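Putative sporulation-specific glycosylase YdhD (Bacillus subtilis subsp. subtilis str. 168, PDB 3CZ8) probably hydrolyses glycosidic bonds of a polysaccharide during sporulation, as a family 18 glycosyl hydrolase whose catalytic domain is the part crystallised here. Local coordinates at residues A[135-138]-A[139-143]; A[164-168]-A[169-173]; A[207-211]-A[212-216]. The protein carries 1 engineered substitution. One frame throughout, in Å; residues are numbered along the deposited sequence.

Contact 1: residues A[135-138]-A[139-143]; sequences RQLR and DRLQA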
loop_
_atom_site.group_PDB
_atom_site.type_symbol
_atom_site.label_atom_id
_atom_site.label_comp_id
_atom_site.label_asym_id
_atom_site.label_seq_id
_atom_site.Cartn_x
_atom_site.Cartn_y
_atom_site.Cartn_z
ATOM N N ARG A 135 8.596 18.813 -25.399
ATOM C CA ARG A 135 8.095 19.973 -26.142
ATOM C C ARG A 135 7.086 19.549 -27.207
ATOM O O ARG A 135 6.053 20.195 -27.378
ATOM C CB ARG A 135 9.243 20.777 -26.775
ATOM C CG ARG A 135 8.786 21.871 -27.758
ATOM C CD ARG A 135 9.876 22.878 -28.076
ATOM N NE ARG A 135 9.910 23.974 -27.107
ATOM C CZ ARG A 135 10.892 24.183 -26.235
ATOM N NH1 ARG A 135 10.820 25.208 -25.392
ATOM N NH2 ARG A 135 11.946 23.374 -26.201
ATOM N N GLN A 136 7.384 18.460 -27.912
ATOM C CA GLN A 136 6.496 17.956 -28.951
ATOM C C GLN A 136 5.201 17.436 -28.321
ATOM O O GLN A 136 4.119 17.573 -28.892
ATOM C CB GLN A 136 7.183 16.858 -29.769
ATOM C CG GLN A 136 6.669 16.774 -31.206
ATOM C CD GLN A 136 6.952 15.445 -31.887
ATOM O OE1 GLN A 136 6.052 14.840 -32.468
ATOM N NE2 GLN A 136 8.200 14.987 -31.822
ATOM N N LEU A 137 5.330 16.865 -27.127
ATOM C CA LEU A 137 4.191 16.395 -26.355
ATOM C C LEU A 137 3.371 17.538 -25.755
ATOM O O LEU A 137 2.133 17.454 -25.776
ATOM C CB LEU A 137 4.640 15.409 -25.270
ATOM C CG LEU A 137 3.552 14.672 -24.487
ATOM C CD1 LEU A 137 2.657 13.824 -25.401
ATOM C CD2 LEU A 137 4.182 13.820 -23.395
ATOM N N ARG A 138 3.998 18.554 -25.210
ATOM C CA ARG A 138 3.283 19.725 -24.810
ATOM C C ARG A 138 2.413 20.342 -25.898
ATOM O O ARG A 138 1.280 20.620 -25.667
ATOM C CB ARG A 138 4.206 20.730 -24.174
ATOM C CG ARG A 138 3.696 22.110 -24.159
ATOM C CD ARG A 138 2.661 22.324 -23.115
ATOM N NE ARG A 138 3.269 22.922 -21.967
ATOM C CZ ARG A 138 2.782 23.932 -21.295
ATOM N NH1 ARG A 138 3.433 24.394 -20.260
ATOM N NH2 ARG A 138 1.656 24.463 -21.643
ATOM N N ASP A 139 2.961 20.532 -27.083
ATOM C CA ASP A 139 2.254 21.146 -28.170
ATOM C C ASP A 139 0.999 20.398 -28.496
ATOM O O ASP A 139 -0.026 20.995 -28.640
ATOM C CB ASP A 139 3.118 21.210 -29.417
ATOM C CG ASP A 139 4.148 22.269 -29.352
ATOM O OD1 ASP A 139 5.012 22.280 -30.210
ATOM O OD2 ASP A 139 4.113 23.084 -28.456
ATOM N N ARG A 140 1.111 19.092 -28.615
ATOM C CA ARG A 140 0.000 18.229 -28.897
ATOM C C ARG A 140 -1.059 18.201 -27.834
ATOM O O ARG A 140 -2.214 18.236 -28.102
ATOM C CB ARG A 140 0.486 16.836 -29.151
ATOM C CG ARG A 140 -0.536 15.930 -29.706
ATOM C CD ARG A 140 -0.412 15.855 -31.185
ATOM N NE ARG A 140 -1.183 14.785 -31.785
ATOM C CZ ARG A 140 -2.487 14.814 -31.960
ATOM N NH1 ARG A 140 -3.077 13.793 -32.508
ATOM N NH2 ARG A 140 -3.188 15.848 -31.571
ATOM N N LEU A 141 -0.638 18.159 -26.607
ATOM C CA LEU A 141 -1.559 18.014 -25.478
ATOM C C LEU A 141 -2.286 19.289 -25.105
ATOM O O LEU A 141 -3.479 19.247 -24.799
ATOM C CB LEU A 141 -0.852 17.462 -24.236
ATOM C CG LEU A 141 -0.469 15.983 -24.220
ATOM C CD1 LEU A 141 0.307 15.716 -22.961
ATOM C CD2 LEU A 141 -1.681 15.067 -24.312
ATOM N N GLN A 142 -1.583 20.418 -25.120
ATOM C CA GLN A 142 -2.199 21.685 -24.731
ATOM C C GLN A 142 -3.211 22.193 -25.759
ATOM O O GLN A 142 -4.136 22.927 -25.403
ATOM C CB GLN A 142 -1.153 22.750 -24.376
ATOM C CG GLN A 142 -0.866 23.794 -25.441
ATOM C CD GLN A 142 -0.593 25.167 -24.849
ATOM O OE1 GLN A 142 -0.170 25.292 -23.700
ATOM N NE2 GLN A 142 -0.837 26.205 -25.635
ATOM N N ALA A 143 -3.035 21.770 -27.016
ATOM C CA ALA A 143 -3.993 22.010 -28.094
ATOM C C ALA A 143 -5.340 21.363 -27.778
ATOM O O ALA A 143 -6.394 21.944 -28.039
ATOM C CB ALA A 143 -3.449 21.486 -29.421
#
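Bends at chi2 and chi3 curl the Arg138 chain along the helix, its CG having left the backbone on the side away from N (chi1 160°), until the guanidinium lies beside Gln142, one turn on. Gln142 bends at chi2 and crosses the arginine at a slant. Its OE1 meets the edge of the guanidinium near that group's plane, NH2 to OE1 2.9 Å, but the N-H is badly aimed (124°) and the bond is weak. The amide and guanidinium planes stand 50° apart. On the inward side of helix 127-143, Leu137 and Leu141 form the matching apolar i/i+4 pair, Leu137 CG lying 3.7 Å from Leu141 CD1. Leu137 packs on Ile117 and Ile103, Leu141 on Val115 and Val107, of strand 114-118 and helix 93-110. Beneath both pairs runs the usual alpha-helical bonding; Gln142 N reaches Arg138 O at 2.9 Å. The firmer polar hold on Arg138 comes from outside, since its NE donates to Val174 O, at the C-terminal end of helix 168-174. The chemistry thus divides by face: the leucines pack the helix against its neighbours, while the amide adds a weak bond to a guanidinium whose NE is held by Val174 O.

Contact 2: residues A[164-168]-A[169-173]; sequences RGYDY and GGIGA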
loop_
_atom_site.group_PDB
_atom_site.type_symbol
_atom_site.label_atom_id
_atom_site.label_comp_id
_atom_site.label_asym_id
_atom_site.label_seq_id
_atom_site.Cartn_x
_atom_site.Cartn_y
_atom_site.Cartn_z
ATOM N N ARG A 164 21.766 13.331 -15.388
ATOM C CA ARG A 164 22.114 14.343 -16.381
ATOM C C ARG A 164 21.097 14.396 -17.526
ATOM O O ARG A 164 20.952 15.422 -18.170
ATOM C CB ARG A 164 23.543 14.114 -16.898
ATOM C CG ARG A 164 24.418 15.362 -16.903
ATOM C CD ARG A 164 24.306 16.123 -18.208
ATOM N NE ARG A 164 24.490 17.563 -18.031
ATOM C CZ ARG A 164 24.625 18.438 -19.025
ATOM N NH1 ARG A 164 24.621 18.032 -20.295
ATOM N NH2 ARG A 164 24.779 19.726 -18.747
ATOM N N GLY A 165 20.374 13.294 -17.736
ATOM C CA GLY A 165 19.279 13.224 -18.709
ATOM C C GLY A 165 18.067 14.105 -18.411
ATOM O O GLY A 165 17.182 14.261 -19.258
ATOM N N TYR A 166 18.034 14.691 -17.212
ATOM C CA TYR A 166 16.918 15.514 -16.760
ATOM C C TYR A 166 17.316 16.973 -16.633
ATOM O O TYR A 166 17.810 17.416 -15.598
ATOM C CB TYR A 166 16.347 14.971 -15.445
ATOM C CG TYR A 166 15.944 13.522 -15.555
ATOM C CD1 TYR A 166 14.751 13.165 -16.181
ATOM C CD2 TYR A 166 16.766 12.506 -15.061
ATOM C CE1 TYR A 166 14.372 11.838 -16.302
ATOM C CE2 TYR A 166 16.397 11.166 -15.181
ATOM C CZ TYR A 166 15.196 10.848 -15.804
ATOM O OH TYR A 166 14.807 9.548 -15.935
ATOM N N ASP A 167 17.102 17.711 -17.716
ATOM C CA ASP A 167 17.354 19.140 -17.746
ATOM C C ASP A 167 16.183 19.853 -17.077
ATOM O O ASP A 167 15.135 19.996 -17.686
ATOM C CB ASP A 167 17.503 19.587 -19.205
ATOM C CG ASP A 167 17.865 21.055 -19.346
ATOM O OD1 ASP A 167 17.985 21.513 -20.501
ATOM O OD2 ASP A 167 18.032 21.755 -18.323
ATOM N N TYR A 168 16.376 20.318 -15.842
ATOM C CA TYR A 168 15.306 20.977 -15.071
ATOM C C TYR A 168 14.761 22.245 -15.725
ATOM O O TYR A 168 13.552 22.476 -15.717
ATOM C CB TYR A 168 15.773 21.307 -13.646
ATOM C CG TYR A 168 15.530 20.218 -12.606
ATOM C CD1 TYR A 168 15.516 18.866 -12.951
ATOM C CD2 TYR A 168 15.340 20.551 -11.267
ATOM C CE1 TYR A 168 15.301 17.875 -11.988
ATOM C CE2 TYR A 168 15.132 19.572 -10.302
ATOM C CZ TYR A 168 15.117 18.241 -10.667
ATOM O OH TYR A 168 14.914 17.284 -9.704
ATOM N N GLY A 169 15.655 23.058 -16.285
ATOM C CA GLY A 169 15.279 24.328 -16.906
ATOM C C GLY A 169 14.546 24.120 -18.213
ATOM O O GLY A 169 13.583 24.830 -18.511
ATOM N N GLY A 170 15.002 23.137 -18.986
ATOM C CA GLY A 170 14.374 22.778 -20.251
ATOM C C GLY A 170 13.051 22.045 -20.094
ATOM O O GLY A 170 12.124 22.254 -20.882
ATOM N N ILE A 171 12.973 21.172 -19.090
ATOM C CA ILE A 171 11.738 20.443 -18.765
ATOM C C ILE A 171 10.717 21.395 -18.142
ATOM O O ILE A 171 9.556 21.425 -18.553
ATOM C CB ILE A 171 12.009 19.239 -17.817
ATOM C CG1 ILE A 171 12.770 18.126 -18.549
ATOM C CG2 ILE A 171 10.704 18.670 -17.225
ATOM C CD1 ILE A 171 13.335 17.059 -17.611
ATOM N N GLY A 172 11.161 22.182 -17.162
ATOM C CA GLY A 172 10.307 23.175 -16.506
ATOM C C GLY A 172 9.672 24.191 -17.443
ATOM O O GLY A 172 8.612 24.736 -17.140
ATOM N N ALA A 173 10.319 24.430 -18.584
ATOM C CA ALA A 173 9.810 25.349 -19.600
ATOM C C ALA A 173 8.680 24.741 -20.427
ATOM O O ALA A 173 7.814 25.466 -20.922
ATOM C CB ALA A 173 10.946 25.812 -20.514
#
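The backbone passes from an extended conformation at Tyr166 and Asp167 (phi/psi -80/104 at the latter) straight into helical angles at Tyr168, and the first helical bonds follow at once, from Ile171 N to Asp167 O and from Gly172 N to Tyr168 O, each 2.8 Å. Asp167 is the N-cap. Its CG stands anti to the backbone N (chi1 -176°), which turns the carboxylate back over the opening turn. There OD2 accepts from two amides: Gly170 N at 3.4 Å, well aligned, and Gly169 N at the same length but poorly aimed. Both bonds are weak, and the negative charge would be expected to suit the positive end of the helix dipole. OD2 also has a long, weak ion pair with Arg127, at the start of helix 127-143. Ile171 fills the inner side of the turn. Its CG1 lies 3.1 Å from Asp167 O, and CD1 reaches back to Tyr166, 4.3 Å from CB and at the edge of the ring near its plane. Beyond this turn Ile171 packs on Ile150 and Met178 of the barrel strands and on Leu134. The two tyrosines take their hydroxyls away from the cap: Tyr166 OH is hydrogen-bonded to Phe119 O and Tyr168 OH to Pro153 O. The side chain of Tyr166 comes within about 4 Å of that of Glu120, the predicted proton donor. The Asp N-cap is a standard helix start; here it follows the loop after strand 147-153 of the family 18 TIM barrel, a loop that brings Tyr166 to the probable active site.

Contact 3: residues A[207-211]-A[212-216]; sequences FTIAQ and VPSRK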
loop_
_atom_site.group_PDB
_atom_site.type_symbol
_atom_site.label_atom_id
_atom_site.label_comp_id
_atom_site.label_asym_id
_atom_site.label_seq_id
_atom_site.Cartn_x
_atom_site.Cartn_y
_atom_site.Cartn_z
ATOM N N PHE A 207 18.114 24.562 -6.061
ATOM C CA PHE A 207 18.544 24.290 -7.428
ATOM C C PHE A 207 17.388 24.411 -8.430
ATOM O O PHE A 207 17.587 24.869 -9.558
ATOM C CB PHE A 207 19.180 22.896 -7.487
ATOM C CG PHE A 207 19.570 22.443 -8.870
ATOM C CD1 PHE A 207 20.736 22.913 -9.470
ATOM C CD2 PHE A 207 18.791 21.511 -9.557
ATOM C CE1 PHE A 207 21.107 22.486 -10.742
ATOM C CE2 PHE A 207 19.155 21.077 -10.824
ATOM C CZ PHE A 207 20.319 21.563 -11.418
ATOM N N THR A 208 16.188 24.013 -8.009
ATOM C CA THR A 208 15.010 24.014 -8.882
ATOM C C THR A 208 14.359 25.397 -9.070
ATOM O O THR A 208 13.949 25.747 -10.176
ATOM C CB THR A 208 13.943 23.002 -8.394
ATOM O OG1 THR A 208 14.583 21.785 -8.000
ATOM C CG2 THR A 208 12.965 22.687 -9.504
ATOM N N ILE A 209 14.269 26.179 -7.997
ATOM C CA ILE A 209 13.634 27.504 -8.047
ATOM C C ILE A 209 14.468 28.554 -8.803
ATOM O O ILE A 209 13.995 29.659 -9.074
ATOM C CB ILE A 209 13.278 28.035 -6.634
ATOM C CG1 ILE A 209 14.552 28.255 -5.809
ATOM C CG2 ILE A 209 12.267 27.104 -5.952
ATOM C CD1 ILE A 209 14.325 28.719 -4.400
ATOM N N ALA A 210 15.707 28.194 -9.128
ATOM C CA ALA A 210 16.579 29.008 -9.965
ATOM C C ALA A 210 16.374 28.673 -11.437
ATOM O O ALA A 210 16.972 29.303 -12.307
ATOM C CB ALA A 210 18.036 28.788 -9.575
ATOM N N GLN A 211 15.523 27.684 -11.709
ATOM C CA GLN A 211 15.353 27.155 -13.056
ATOM C C GLN A 211 13.902 27.014 -13.508
ATOM O O GLN A 211 13.626 27.030 -14.706
ATOM C CB GLN A 211 16.070 25.807 -13.181
ATOM C CG GLN A 211 17.555 25.926 -13.480
ATOM C CD GLN A 211 18.268 24.595 -13.405
ATOM O OE1 GLN A 211 18.288 23.949 -12.358
ATOM N NE2 GLN A 211 18.860 24.175 -14.518
ATOM N N VAL A 212 12.981 26.864 -12.554
ATOM C CA VAL A 212 11.562 26.595 -12.849
ATOM C C VAL A 212 10.690 27.544 -12.010
ATOM O O VAL A 212 11.025 27.795 -10.858
ATOM C CB VAL A 212 11.178 25.112 -12.501
ATOM C CG1 VAL A 212 9.829 24.737 -13.083
ATOM C CG2 VAL A 212 12.233 24.118 -13.004
ATOM N N PRO A 213 9.587 28.087 -12.586
ATOM C CA PRO A 213 8.597 28.801 -11.766
ATOM C C PRO A 213 8.082 27.946 -10.614
ATOM O O PRO A 213 7.766 26.766 -10.809
ATOM C CB PRO A 213 7.468 29.109 -12.756
ATOM C CG PRO A 213 8.123 29.143 -14.069
ATOM C CD PRO A 213 9.223 28.120 -14.016
ATOM N N SER A 214 8.016 28.553 -9.428
ATOM C CA SER A 214 7.712 27.848 -8.181
ATOM C C SER A 214 6.342 27.162 -8.130
ATOM O O SER A 214 6.186 26.134 -7.469
ATOM C CB SER A 214 7.896 28.784 -6.990
ATOM O OG SER A 214 9.269 29.130 -6.844
ATOM N N ARG A 215 5.370 27.703 -8.858
ATOM C CA ARG A 215 4.026 27.133 -8.884
ATOM C C ARG A 215 3.910 25.863 -9.743
ATOM O O ARG A 215 2.853 25.230 -9.778
ATOM C CB ARG A 215 3.003 28.186 -9.326
ATOM C CG ARG A 215 2.945 28.437 -10.830
ATOM C CD ARG A 215 1.595 29.013 -11.226
ATOM N NE ARG A 215 1.101 28.395 -12.453
ATOM C CZ ARG A 215 0.197 27.420 -12.494
ATOM N NH1 ARG A 215 -0.186 26.923 -13.662
ATOM N NH2 ARG A 215 -0.338 26.948 -11.374
ATOM N N LYS A 216 4.987 25.511 -10.445
ATOM C CA LYS A 216 5.059 24.266 -11.211
ATOM C C LYS A 216 5.677 23.110 -10.410
ATOM O O LYS A 216 5.719 21.979 -10.891
ATOM C CB LYS A 216 5.906 24.465 -12.475
ATOM C CG LYS A 216 5.376 25.464 -13.480
ATOM C CD LYS A 216 6.120 25.304 -14.794
ATOM C CE LYS A 216 5.475 26.121 -15.888
ATOM N NZ LYS A 216 5.973 25.726 -17.228
HETATM O O HOH W 1 11.049 29.610 -8.868
#
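Thr208 and Val212 make the compact side of this turn, where helix 198-208 gives way to the loop before strand 217-220. Their side chains lie next to each other and point the same way, with Thr208 CG2 3.9 Å from Val212 CG2. Val212 CG1 is anti to the backbone N (chi1 -167°), which leaves CG2 as the branch that meets the threonine. Thr208 O, in the last turn, accepts from both Gln211 N, at 2.9 Å, and Val212 N, at 2.8 Å. The Thr208 hydroxyl turns to Thr204 O, one helical turn earlier. The other side is looser and wet. The side chains meet there through Ile209 CG2 and Ser214 OG, 3.7 Å apart, and one water does the joining: it donates to Ile209 O at 3.0 Å and to Val212 O at 2.7 Å, and accepts from Ser214 OG, also at 2.7 Å. Three protein groups thus share a single solvent molecule, which bridges the two limbs of the turn where side chains barely meet. Around the turn, Thr208 packs on Tyr168 of helix 168-174, on Ile180 of strand 177-181 and on Ile217 of strand 217-220. Val212 lies on Met178, and Ile209 and Ser214 rest on the loop at Leu300, next to strand 302-310.

The three contacts follow one another along the chain and sit on successive parts of one TIM barrel. Contacts 2 and 3 are the closer pair, with centres 11 Å apart, and they touch: Lys216 NZ lies 2.8 Å from Gly172 O, a probable hydrogen bond, and Val212 CG2 packs 3.4 Å from Tyr168 O. Contact 1 stands about 16 Å from contact 2, centre to centre, and does not touch it. It meets contact 3 only where Arg138 NH1 comes 4.2 Å from Lys216 NZ, two like charges near the C-terminal end of helix 168-174. Contact 2 alone approaches the predicted catalytic Glu120; contacts 1 and 3 are structural packing away from it.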